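Local coordinates for protein alpha-galactosidase (Lactobacillus brevis, PDB 3MI6) that probably hydrolyses terminal, non-reducing alpha-D-galactose residues from alpha-galactosides such as galactose oligosaccharides and galactomannans, at residues F561-Y565 with R640-F645; T588-T592 with Q618-Q622; G649-W654 with A666-L672. One frame throughout, in Å; residues are numbered along the deposited sequence.

Interaction 1. Residues F561-Y565 with R640-F645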
loop_
_atom_site.group_PDB
_atom_site.type_symbol
_atom_site.label_atom_id
_atom_site.label_comp_id
_atom_site.label_asym_id
_atom_site.label_seq_id
_atom_site.Cartn_x
_atom_site.Cartn_y
_atom_site.Cartn_z
ATOM N N PHE D 561 14.568 -19.934 3.104
ATOM C CA PHE D 561 14.365 -18.645 3.720
ATOM C C PHE D 561 13.106 -18.698 4.578
ATOM O O PHE D 561 13.136 -18.331 5.748
ATOM C CB PHE D 561 14.229 -17.562 2.662
ATOM C CG PHE D 561 14.594 -16.195 3.156
ATOM C CD1 PHE D 561 13.623 -15.342 3.640
ATOM C CD2 PHE D 561 15.914 -15.765 3.137
ATOM C CE1 PHE D 561 13.966 -14.091 4.083
ATOM C CE2 PHE D 561 16.246 -14.525 3.583
ATOM C CZ PHE D 561 15.272 -13.688 4.057
ATOM N N GLY D 562 12.002 -19.157 3.997
ATOM C CA GLY D 562 10.752 -19.246 4.727
ATOM C C GLY D 562 10.820 -20.220 5.894
ATOM O O GLY D 562 10.378 -19.912 7.004
ATOM N N THR D 563 11.386 -21.398 5.662
ATOM C CA THR D 563 11.469 -22.378 6.730
ATOM C C THR D 563 12.206 -21.818 7.960
ATOM O O THR D 563 11.798 -22.074 9.099
ATOM C CB THR D 563 12.085 -23.706 6.231
ATOM O OG1 THR D 563 11.281 -24.222 5.162
ATOM C CG2 THR D 563 12.142 -24.734 7.352
ATOM N N SER D 564 13.260 -21.032 7.735
ATOM C CA SER D 564 14.079 -20.496 8.834
ATOM C C SER D 564 13.335 -19.634 9.865
ATOM O O SER D 564 13.768 -19.529 11.014
ATOM C CB SER D 564 15.287 -19.729 8.297
ATOM O OG SER D 564 14.879 -18.580 7.579
ATOM N N TYR D 565 12.226 -19.022 9.468
ATOM C CA TYR D 565 11.415 -18.263 10.416
ATOM C C TYR D 565 10.960 -19.186 11.546
ATOM O O TYR D 565 10.864 -18.785 12.713
ATOM C CB TYR D 565 10.222 -17.610 9.718
ATOM C CG TYR D 565 10.605 -16.390 8.913
ATOM C CD1 TYR D 565 10.885 -16.482 7.550
ATOM C CD2 TYR D 565 10.701 -15.125 9.517
ATOM C CE1 TYR D 565 11.261 -15.329 6.798
ATOM C CE2 TYR D 565 11.067 -13.980 8.781
ATOM C CZ TYR D 565 11.355 -14.090 7.422
ATOM O OH TYR D 565 11.715 -12.964 6.697
ATOM N N ARG D 640 18.728 -13.800 8.749
ATOM C CA ARG D 640 18.244 -13.436 7.426
ATOM C C ARG D 640 18.581 -11.974 7.181
ATOM O O ARG D 640 18.470 -11.150 8.081
ATOM C CB ARG D 640 16.727 -13.612 7.328
ATOM C CG ARG D 640 16.230 -15.052 7.302
ATOM C CD ARG D 640 14.716 -15.092 7.511
ATOM N NE ARG D 640 14.350 -14.530 8.804
ATOM C CZ ARG D 640 14.132 -15.252 9.908
ATOM N NH1 ARG D 640 14.236 -16.582 9.866
ATOM N NH2 ARG D 640 13.796 -14.648 11.055
ATOM N N ILE D 641 18.975 -11.646 5.957
ATOM C CA ILE D 641 19.309 -10.277 5.626
ATOM C C ILE D 641 18.351 -9.790 4.526
ATOM O O ILE D 641 17.275 -9.261 4.829
ATOM C CB ILE D 641 20.840 -10.165 5.256
ATOM C CG1 ILE D 641 21.697 -10.463 6.491
ATOM C CG2 ILE D 641 21.222 -8.794 4.695
ATOM C CD1 ILE D 641 23.160 -10.640 6.202
ATOM N N ASP D 642 18.735 -9.985 3.264
ATOM C CA ASP D 642 17.906 -9.640 2.108
ATOM C C ASP D 642 16.881 -10.746 1.824
ATOM O O ASP D 642 17.243 -11.930 1.750
ATOM C CB ASP D 642 18.794 -9.420 0.871
ATOM C CG ASP D 642 19.783 -8.264 1.055
ATOM O OD1 ASP D 642 19.307 -7.099 1.052
ATOM O OD2 ASP D 642 21.024 -8.511 1.189
ATOM N N SER D 643 15.617 -10.362 1.640
ATOM C CA SER D 643 14.521 -11.331 1.533
ATOM C C SER D 643 13.869 -11.425 0.164
ATOM O O SER D 643 13.455 -10.413 -0.385
ATOM C CB SER D 643 13.432 -10.985 2.531
ATOM O OG SER D 643 12.311 -11.818 2.328
ATOM N N PRO D 644 13.739 -12.648 -0.377
ATOM C CA PRO D 644 13.081 -12.870 -1.667
ATOM C C PRO D 644 11.585 -12.629 -1.556
ATOM O O PRO D 644 10.873 -12.731 -2.558
ATOM C CB PRO D 644 13.302 -14.355 -1.907
ATOM C CG PRO D 644 13.315 -14.913 -0.560
ATOM C CD PRO D 644 14.065 -13.923 0.276
ATOM N N PHE D 645 11.115 -12.317 -0.348
ATOM C CA PHE D 645 9.695 -12.076 -0.122
ATOM C C PHE D 645 9.366 -10.599 0.055
ATOM O O PHE D 645 8.205 -10.250 0.290
ATOM C CB PHE D 645 9.207 -12.869 1.087
ATOM C CG PHE D 645 9.382 -14.344 0.948
ATOM C CD1 PHE D 645 8.627 -15.066 0.038
ATOM C CD2 PHE D 645 10.297 -15.029 1.740
ATOM C CE1 PHE D 645 8.787 -16.460 -0.078
ATOM C CE2 PHE D 645 10.461 -16.431 1.626
ATOM C CZ PHE D 645 9.714 -17.135 0.722
#

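Interaction 2. Residues T588-T592 with Q618-Q622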
loop_
_atom_site.group_PDB
_atom_site.type_symbol
_atom_site.label_atom_id
_atom_site.label_comp_id
_atom_site.label_asym_id
_atom_site.label_seq_id
_atom_site.Cartn_x
_atom_site.Cartn_y
_atom_site.Cartn_z
ATOM N N THR D 588 21.553 -24.406 -13.287
ATOM C CA THR D 588 22.200 -23.601 -12.267
ATOM C C THR D 588 23.657 -24.001 -12.129
ATOM O O THR D 588 23.997 -25.150 -12.331
ATOM C CB THR D 588 21.486 -23.839 -10.936
ATOM O OG1 THR D 588 20.351 -22.956 -10.840
ATOM C CG2 THR D 588 22.418 -23.580 -9.797
ATOM N N SER D 589 24.537 -23.080 -11.781
ATOM C CA SER D 589 25.937 -23.484 -11.609
ATOM C C SER D 589 26.082 -24.519 -10.499
ATOM O O SER D 589 25.273 -24.567 -9.570
ATOM C CB SER D 589 26.814 -22.277 -11.286
ATOM O OG SER D 589 26.430 -21.721 -10.046
ATOM N N LEU D 590 27.118 -25.342 -10.563
ATOM C CA LEU D 590 27.369 -26.244 -9.445
ATOM C C LEU D 590 27.749 -25.464 -8.176
ATOM O O LEU D 590 27.471 -25.894 -7.058
ATOM C CB LEU D 590 28.432 -27.268 -9.817
ATOM C CG LEU D 590 28.940 -28.247 -8.771
ATOM C CD1 LEU D 590 27.810 -29.053 -8.166
ATOM C CD2 LEU D 590 29.938 -29.146 -9.457
ATOM N N LYS D 591 28.376 -24.306 -8.357
ATOM C CA LYS D 591 28.756 -23.443 -7.238
ATOM C C LYS D 591 27.537 -22.951 -6.458
ATOM O O LYS D 591 27.549 -22.911 -5.237
ATOM C CB LYS D 591 29.586 -22.258 -7.741
ATOM C CG LYS D 591 29.958 -21.232 -6.678
ATOM C CD LYS D 591 30.363 -19.893 -7.305
ATOM C CE LYS D 591 30.852 -18.928 -6.217
ATOM N NZ LYS D 591 31.109 -17.518 -6.703
ATOM N N THR D 592 26.476 -22.588 -7.154
ATOM C CA THR D 592 25.302 -22.078 -6.475
ATOM C C THR D 592 24.509 -23.184 -5.768
ATOM O O THR D 592 24.167 -23.041 -4.593
ATOM C CB THR D 592 24.401 -21.289 -7.441
ATOM O OG1 THR D 592 25.140 -20.184 -7.994
ATOM C CG2 THR D 592 23.167 -20.765 -6.715
ATOM N N GLN D 618 35.438 -30.216 -8.108
ATOM C CA GLN D 618 34.632 -29.140 -7.551
ATOM C C GLN D 618 33.864 -29.657 -6.342
ATOM O O GLN D 618 33.828 -29.032 -5.279
ATOM C CB GLN D 618 33.676 -28.622 -8.615
ATOM C CG GLN D 618 33.033 -27.295 -8.299
ATOM C CD GLN D 618 32.400 -26.654 -9.523
ATOM O OE1 GLN D 618 31.724 -25.631 -9.413
ATOM N NE2 GLN D 618 32.615 -27.255 -10.699
ATOM N N VAL D 619 33.271 -30.829 -6.506
ATOM C CA VAL D 619 32.510 -31.447 -5.441
ATOM C C VAL D 619 33.388 -31.793 -4.250
ATOM O O VAL D 619 33.059 -31.463 -3.123
ATOM C CB VAL D 619 31.786 -32.686 -5.935
ATOM C CG1 VAL D 619 31.140 -33.397 -4.775
ATOM C CG2 VAL D 619 30.751 -32.292 -6.955
ATOM N N LYS D 620 34.510 -32.452 -4.507
ATOM C CA LYS D 620 35.474 -32.778 -3.458
ATOM C C LYS D 620 35.781 -31.541 -2.625
ATOM O O LYS D 620 35.978 -31.630 -1.414
ATOM C CB LYS D 620 36.765 -33.325 -4.080
ATOM C CG LYS D 620 37.776 -33.942 -3.123
ATOM C CD LYS D 620 38.822 -34.707 -3.939
ATOM C CE LYS D 620 39.610 -35.738 -3.120
ATOM N NZ LYS D 620 40.777 -35.135 -2.406
ATOM N N LYS D 621 35.815 -30.380 -3.272
ATOM C CA LYS D 621 36.204 -29.165 -2.567
ATOM C C LYS D 621 35.046 -28.592 -1.769
ATOM O O LYS D 621 35.246 -28.107 -0.651
ATOM C CB LYS D 621 36.822 -28.124 -3.509
ATOM C CG LYS D 621 38.135 -28.575 -4.127
ATOM C CD LYS D 621 38.872 -27.437 -4.817
ATOM C CE LYS D 621 40.222 -27.923 -5.342
ATOM N NZ LYS D 621 41.047 -26.823 -5.921
ATOM N N GLN D 622 33.841 -28.664 -2.332
ATOM C CA GLN D 622 32.638 -28.310 -1.585
ATOM C C GLN D 622 32.555 -29.093 -0.266
ATOM O O GLN D 622 32.237 -28.526 0.787
ATOM C CB GLN D 622 31.380 -28.549 -2.417
ATOM C CG GLN D 622 31.285 -27.713 -3.671
ATOM C CD GLN D 622 29.923 -27.822 -4.330
ATOM O OE1 GLN D 622 29.180 -28.753 -4.059
ATOM N NE2 GLN D 622 29.584 -26.866 -5.193
HETATM O O HOH W 1 30.214 -23.869 -10.859
#

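Interaction 3. Residues G649-W654 with A666-L672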
loop_
_atom_site.group_PDB
_atom_site.type_symbol
_atom_site.label_atom_id
_atom_site.label_comp_id
_atom_site.label_asym_id
_atom_site.label_seq_id
_atom_site.Cartn_x
_atom_site.Cartn_y
_atom_site.Cartn_z
ATOM N N GLY D 649 12.317 -9.329 -4.808
ATOM C CA GLY D 649 12.764 -10.674 -4.512
ATOM C C GLY D 649 13.911 -11.184 -5.374
ATOM O O GLY D 649 14.108 -12.389 -5.495
ATOM N N ASN D 650 14.682 -10.281 -5.967
ATOM C CA ASN D 650 15.770 -10.708 -6.834
ATOM C C ASN D 650 16.993 -11.153 -6.028
ATOM O O ASN D 650 17.756 -12.033 -6.450
ATOM C CB ASN D 650 16.142 -9.602 -7.818
ATOM C CG ASN D 650 16.888 -10.127 -9.033
ATOM O OD1 ASN D 650 17.908 -9.559 -9.442
ATOM N ND2 ASN D 650 16.382 -11.210 -9.622
ATOM N N VAL D 651 17.158 -10.573 -4.846
ATOM C CA VAL D 651 18.322 -10.882 -4.027
ATOM C C VAL D 651 17.938 -11.509 -2.683
ATOM O O VAL D 651 17.136 -10.937 -1.937
ATOM C CB VAL D 651 19.199 -9.615 -3.811
ATOM C CG1 VAL D 651 20.423 -9.949 -2.991
ATOM C CG2 VAL D 651 19.590 -9.044 -5.150
ATOM N N THR D 652 18.504 -12.684 -2.394
ATOM C CA THR D 652 18.326 -13.346 -1.105
ATOM C C THR D 652 19.674 -13.426 -0.448
ATOM O O THR D 652 20.636 -13.816 -1.093
ATOM C CB THR D 652 17.830 -14.808 -1.264
ATOM O OG1 THR D 652 16.463 -14.816 -1.675
ATOM C CG2 THR D 652 17.937 -15.575 0.050
ATOM N N SER D 653 19.769 -13.086 0.832
ATOM C CA SER D 653 21.044 -13.248 1.504
ATOM C C SER D 653 20.899 -13.585 2.960
ATOM O O SER D 653 19.959 -13.151 3.621
ATOM C CB SER D 653 21.900 -11.995 1.351
ATOM O OG SER D 653 21.383 -10.935 2.131
ATOM N N TRP D 654 21.845 -14.366 3.462
ATOM C CA TRP D 654 21.902 -14.623 4.886
ATOM C C TRP D 654 23.271 -14.948 5.471
ATOM O O TRP D 654 24.288 -14.980 4.759
ATOM C CB TRP D 654 20.868 -15.660 5.348
ATOM C CG TRP D 654 20.314 -16.711 4.411
ATOM C CD1 TRP D 654 18.968 -16.949 4.123
ATOM C CD2 TRP D 654 21.039 -17.708 3.711
ATOM N NE1 TRP D 654 18.829 -18.039 3.271
ATOM C CE2 TRP D 654 20.086 -18.515 3.000
ATOM C CE3 TRP D 654 22.384 -17.997 3.596
ATOM C CZ2 TRP D 654 20.462 -19.577 2.209
ATOM C CZ3 TRP D 654 22.748 -19.035 2.817
ATOM C CH2 TRP D 654 21.797 -19.829 2.135
ATOM N N ALA D 666 28.629 -15.462 5.320
ATOM C CA ALA D 666 27.498 -14.784 4.696
ATOM C C ALA D 666 27.371 -15.236 3.249
ATOM O O ALA D 666 28.323 -15.723 2.646
ATOM C CB ALA D 666 27.683 -13.275 4.762
ATOM N N ALA D 667 26.184 -15.094 2.688
ATOM C CA ALA D 667 25.993 -15.480 1.306
ATOM C C ALA D 667 24.957 -14.574 0.717
ATOM O O ALA D 667 23.953 -14.309 1.359
ATOM C CB ALA D 667 25.551 -16.915 1.214
ATOM N N ARG D 668 25.227 -14.080 -0.489
ATOM C CA ARG D 668 24.277 -13.300 -1.263
ATOM C C ARG D 668 24.016 -14.042 -2.574
ATOM O O ARG D 668 24.942 -14.393 -3.299
ATOM C CB ARG D 668 24.860 -11.931 -1.549
ATOM C CG ARG D 668 23.960 -10.975 -2.241
ATOM C CD ARG D 668 24.700 -9.655 -2.401
ATOM N NE ARG D 668 23.873 -8.599 -2.975
ATOM C CZ ARG D 668 23.832 -8.301 -4.273
ATOM N NH1 ARG D 668 24.572 -8.979 -5.139
ATOM N NH2 ARG D 668 23.041 -7.330 -4.705
ATOM N N TYR D 669 22.750 -14.296 -2.868
ATOM C CA TYR D 669 22.361 -14.942 -4.106
ATOM C C TYR D 669 21.511 -13.972 -4.903
ATOM O O TYR D 669 20.562 -13.406 -4.383
ATOM C CB TYR D 669 21.545 -16.214 -3.815
ATOM C CG TYR D 669 22.120 -17.088 -2.722
ATOM C CD1 TYR D 669 22.913 -18.168 -3.035
ATOM C CD2 TYR D 669 21.890 -16.810 -1.378
ATOM C CE1 TYR D 669 23.454 -18.956 -2.055
ATOM C CE2 TYR D 669 22.426 -17.595 -0.387
ATOM C CZ TYR D 669 23.206 -18.672 -0.731
ATOM O OH TYR D 669 23.761 -19.492 0.235
ATOM N N GLN D 670 21.847 -13.768 -6.167
ATOM C CA GLN D 670 20.994 -12.967 -7.023
ATOM C C GLN D 670 20.410 -13.902 -8.059
ATOM O O GLN D 670 21.141 -14.722 -8.640
ATOM C CB GLN D 670 21.778 -11.844 -7.684
ATOM C CG GLN D 670 20.926 -10.858 -8.465
ATOM C CD GLN D 670 21.766 -9.772 -9.161
ATOM O OE1 GLN D 670 22.650 -10.086 -9.977
ATOM N NE2 GLN D 670 21.496 -8.492 -8.833
ATOM N N LEU D 671 19.101 -13.805 -8.285
ATOM C CA LEU D 671 18.475 -14.712 -9.237
ATOM C C LEU D 671 18.732 -14.303 -10.698
ATOM O O LEU D 671 19.152 -15.124 -11.522
ATOM C CB LEU D 671 16.986 -14.856 -8.961
ATOM C CG LEU D 671 16.597 -15.433 -7.598
ATOM C CD1 LEU D 671 15.073 -15.494 -7.468
ATOM C CD2 LEU D 671 17.208 -16.804 -7.384
ATOM N N LEU D 672 18.494 -13.036 -11.012
ATOM C CA LEU D 672 18.586 -12.573 -12.382
ATOM C C LEU D 672 19.657 -11.512 -12.419
ATOM O O LEU D 672 19.667 -10.616 -11.578
ATOM C CB LEU D 672 17.246 -11.972 -12.807
ATOM C CG LEU D 672 16.331 -12.820 -13.703
ATOM C CD1 LEU D 672 16.473 -14.324 -13.435
ATOM C CD2 LEU D 672 14.885 -12.366 -13.601
#

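Interaction 1. Residues F561-Y565 with R640-F645
The guanidinium of R640 lies flat on the ring of Y565, centres 3.6 Å apart and planes 14° from parallel, a stacked cation-pi pair buried in the protein. In the same pose R640 NH1 donates to S564 OG (3.1 Å), which itself donates to the F561 carbonyl O one turn back (2.5 Å). A salt bridge from R640 to D242 balances the charge. These residues join helix 553-566, which follows the sixth strand of the (beta/alpha)8 barrel, to the loop leaving strand 637-640, an outermost strand of the C-terminal antiparallel sheet. F561 fills the centre of the contact: R640 CG sits 3.9 Å from its ring centroid over one face, P644 CD 3.6 Å over the opposite face, both as CH-pi contacts. Beyond the proline, F645 CD2 reaches F561 CD1 at 3.8 Å, and the edge of the F645 ring meets G562 N, 3.9 Å from CE2. S643 OG accepts from F645 N (3.0 Å), an ST turn within the loop.

Interaction 2. Residues T588-T592 with Q618-Q622
This is a small, mixed polar and apolar contact between two helices of the barrel domain, in which the first turn of helix 590-597 meets the middle of helix 613-628. It buries 213 Å² in total, and L590 supplies the largest share. The leucine points at the second helix: its CD2 lies 3.5 Å from Q618 CD, against the amide end of that side chain, and 4.1 Å from V619 CG2. Q622, one turn after Q618, reaches back across the gap, and its NE2 donates to the L590 carbonyl O at 3.0 Å. The other end of the same amide, OE1, is hydrogen-bonded to Y604, so Q622 also links the helix start to the end of the last barrel strand. Strand 601-604 lies between the two helices in sequence and is the eighth strand of the (beta/alpha)8 barrel; the contact therefore joins the helix before that strand to the one after it, at the outside of the barrel. S589 is the N-cap of the first helix, its OG accepting from T592 N at 3.0 Å. The K591 backbone NH, in the first turn and not taken up by this cap, is served by a water, which accepts from K591 N (3.1 Å) and donates to Q618 OE1 (2.7 Å). The two glutamines thus make their polar links to the helix start differently, Q622 directly and Q618 through a water. The K591 side chain leads away from helix 613-628, and its amine bonds to the carbonyl of T729 in the C-terminal sheet.

Interaction 3. Residues G649-W654 with A666-L672
Five backbone hydrogen bonds hold the two segments together. T652 and Y669 exchange a pair, T652 N to Y669 O at 3.0 Å and Y669 N to T652 O at 2.8 Å; W654 and A667 do likewise, W654 N to A667 O at 3.0 Å and A667 N to W654 O at 2.8 Å. The fifth, L671 N to N650 O (2.9 Å), extends the pairing beyond the regular strands. Between these lie the non-hydrogen-bonded pairs V651-Q670 and S653-R668, with strand axes 4.7 Å apart and 171° between directions. The strands form a beta hairpin within the antiparallel sheet of the C-terminal domain, flanked by strands 637-640 and 728-736. On one face, V651 CG1 packs over the R668 guanidinium, 3.7 Å from NE, while R668 NH1 bonds to Q730; S653 OG bonds to D642. The opposite face carries T652, W654, A667 and Y669. Here the edge of the Y669 ring approaches the face of W654 in an offset edge-to-face pair, centroids 4.9 Å apart and planes at 67°, and W654 CZ3 touches A667 CB at 3.9 Å. T652 and Y669 also pack on L557 of helix 553-566, and Y669 OH bonds to the A595 carbonyl.

How the interactions relate
From the N terminus, the chain passes F561-Y565 first and returns to it at R640-F645, so interaction 1 closes a long loop covering the last part of the barrel. Interaction 2 falls wholly within that loop, closing a shorter one around the eighth barrel strand; the two sites do not touch, their nearest atoms being about 13 Å apart. Interaction 3 follows in series as a local hairpin. It adjoins interaction 1: the I641-D642 beta bulge is hydrogen-bonded to S653 (I641 N to S653 O, 2.9 Å), and F561 CD2 packs 3.4 Å from W654 CD1. Interactions 1 and 3 thus form one continuous junction between helix 553-566 and the C-terminal sheet, while interaction 2 joins two barrel helices.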